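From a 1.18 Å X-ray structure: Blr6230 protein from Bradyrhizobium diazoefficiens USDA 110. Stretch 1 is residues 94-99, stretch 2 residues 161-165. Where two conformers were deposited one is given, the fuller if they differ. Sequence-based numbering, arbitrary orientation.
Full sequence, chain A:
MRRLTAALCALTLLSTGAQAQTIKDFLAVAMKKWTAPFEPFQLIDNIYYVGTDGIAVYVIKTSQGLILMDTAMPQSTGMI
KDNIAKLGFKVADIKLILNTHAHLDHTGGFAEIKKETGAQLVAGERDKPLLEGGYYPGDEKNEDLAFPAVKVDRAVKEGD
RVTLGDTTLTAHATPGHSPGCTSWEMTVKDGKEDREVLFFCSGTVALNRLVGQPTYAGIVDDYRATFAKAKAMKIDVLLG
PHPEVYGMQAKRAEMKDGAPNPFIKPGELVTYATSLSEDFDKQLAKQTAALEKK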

# COMPACT_ATOMS: atom_id res chain seq x y z
N ILE A 94 -8.79 16.35 -3.41
CA ILE A 94 -8.28 15.10 -3.95
C ILE A 94 -8.76 14.94 -5.40
O ILE A 94 -9.97 14.91 -5.65
CB ILE A 94 -8.73 13.91 -3.10
CG1 ILE A 94 -8.11 13.98 -1.71
CG2 ILE A 94 -8.35 12.60 -3.78
CD1 ILE A 94 -8.76 13.07 -0.69
N LYS A 95 -7.81 14.82 -6.31
CA LYS A 95 -8.08 14.64 -7.76
C LYS A 95 -7.81 13.24 -8.28
O LYS A 95 -8.39 12.80 -9.27
CB LYS A 95 -7.22 15.63 -8.58
CG LYS A 95 -7.36 17.05 -8.13
CD LYS A 95 -8.76 17.60 -8.33
N LEU A 96 -6.79 12.58 -7.70
CA LEU A 96 -6.44 11.20 -8.02
C LEU A 96 -6.34 10.40 -6.75
O LEU A 96 -5.90 10.90 -5.70
CB LEU A 96 -5.09 11.07 -8.74
CG LEU A 96 -4.95 11.74 -10.10
CD1 LEU A 96 -3.51 11.63 -10.58
CD2 LEU A 96 -5.91 11.14 -11.11
N ILE A 97 -6.77 9.15 -6.89
CA ILE A 97 -6.60 8.12 -5.86
C ILE A 97 -5.77 7.01 -6.51
O ILE A 97 -6.14 6.49 -7.57
CB ILE A 97 -7.94 7.56 -5.39
CG1 ILE A 97 -8.86 8.67 -4.88
CG2 ILE A 97 -7.70 6.51 -4.32
CD1 ILE A 97 -10.30 8.24 -4.68
N LEU A 98 -4.65 6.67 -5.87
CA LEU A 98 -3.81 5.56 -6.32
C LEU A 98 -3.92 4.43 -5.31
O LEU A 98 -4.07 4.66 -4.11
CB LEU A 98 -2.35 5.99 -6.44
CG LEU A 98 -1.94 6.61 -7.79
CD1 LEU A 98 -2.87 7.63 -8.35
CD2 LEU A 98 -0.52 7.12 -7.71
N ASN A 99 -3.84 3.21 -5.82
CA ASN A 99 -3.85 2.01 -4.98
C ASN A 99 -2.54 1.27 -5.11
O ASN A 99 -2.02 1.10 -6.22
CB ASN A 99 -5.01 1.12 -5.42
CG ASN A 99 -5.30 -0.11 -4.50
OD1 ASN A 99 -5.74 -1.14 -5.02
ND2 ASN A 99 -5.16 0.01 -3.19
N ARG A 161 3.36 6.14 -16.26
CA ARG A 161 3.55 7.39 -15.51
C ARG A 161 2.21 8.07 -15.27
O ARG A 161 1.38 8.18 -16.18
CB ARG A 161 4.52 8.32 -16.26
CG ARG A 161 5.96 7.81 -16.33
CD ARG A 161 6.75 8.43 -17.48
NE ARG A 161 6.77 9.90 -17.45
CZ ARG A 161 7.68 10.65 -16.84
NH1 ARG A 161 7.58 11.98 -16.90
NH2 ARG A 161 8.69 10.12 -16.16
N VAL A 162 2.00 8.53 -14.04
CA VAL A 162 0.78 9.20 -13.63
C VAL A 162 1.16 10.58 -13.09
O VAL A 162 1.98 10.67 -12.18
CB VAL A 162 0.08 8.36 -12.54
CG1 VAL A 162 -1.16 9.06 -12.04
CG2 VAL A 162 -0.28 6.98 -13.07
N THR A 163 0.58 11.63 -13.65
CA THR A 163 0.94 13.02 -13.32
C THR A 163 -0.27 13.80 -12.82
O THR A 163 -1.35 13.72 -13.42
CB THR A 163 1.55 13.71 -14.55
OG1 THR A 163 2.75 13.03 -14.93
CG2 THR A 163 1.91 15.16 -14.28
N LEU A 164 -0.10 14.54 -11.72
CA LEU A 164 -1.03 15.60 -11.32
C LEU A 164 -0.22 16.86 -11.08
O LEU A 164 0.67 16.87 -10.20
CB LEU A 164 -1.83 15.24 -10.06
CG LEU A 164 -2.85 16.29 -9.57
CD1 LEU A 164 -3.99 16.51 -10.56
CD2 LEU A 164 -3.41 15.92 -8.21
N GLY A 165 -0.46 17.89 -11.88
CA GLY A 165 0.28 19.12 -11.74
C GLY A 165 1.78 18.91 -11.89
O GLY A 165 2.25 18.38 -12.89

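What holds these two strands together? Apolar side chains do nearly all of the work, and Leu96 stands at the centre. Its CD1 lies 3.8 Å from CG1 of Val162 and 4.0 Å from CB of Leu164, so one methyl group touches two residues that sit two positions apart on the facing strand. Because side chains alternate along an extended strand, Val162 and Leu164 both direct their CA-to-CB bonds toward the first stretch, and the Leu96 methyl reaches both. Its m,t rotamer carries the branch out to that position. A looser contact follows further along, where CD1 of Leu98 comes within 4.3 Å of CG1 of Val162; that valine methyl therefore meets both leucines.

How does Lys95, a residue with a charged end, join an apolar contact? It does so through the base of its side chain. CB of Lys95 packs 3.8 Å from CD2 of Leu164, a distance typical of carbon atoms in van der Waals contact, and 3.9 Å from CD1 of Leu164. The lysine is modelled only as far as CD, so the position of its amino group is unknown and nothing can be said of what it might bind. Leu164, with its t,p rotamer, is thus touched by two neighbouring residues, Lys95 and Leu96.

Do polar groups contribute? No hydrogen bond links the two stretches among the atoms modelled. The nearest approach of a polar atom is the carbonyl O of Thr163, 4.1 Å from CD1 of Leu96, which is simple proximity to a methyl group. The Thr163 side chain points away from the first stretch, and its OG1 is hydrogen-bonded elsewhere in the structure.

Why do the two backbones not pair? The strands run roughly antiparallel, with 157° between their directions, but their axes come no closer than 8.6 Å. Neighbouring strands in a sheet lie near 5 Å apart, so this is a spacing for side chains to fill. The closest pair of CA atoms tells the same story: CA of Leu96 and CA of Leu164 are 7.7 Å apart. Alternation leaves Ile97 and Arg161 out of reach, but it breaks down early in the first strand: Lys95, with a psi of -34°, and Leu96 both point toward the second stretch, while Ile94 points away. The result is a small contact, burying 220 Å² over both sides, in which Leu96 and Leu164 are the most covered residues, at 58 and 59 Å².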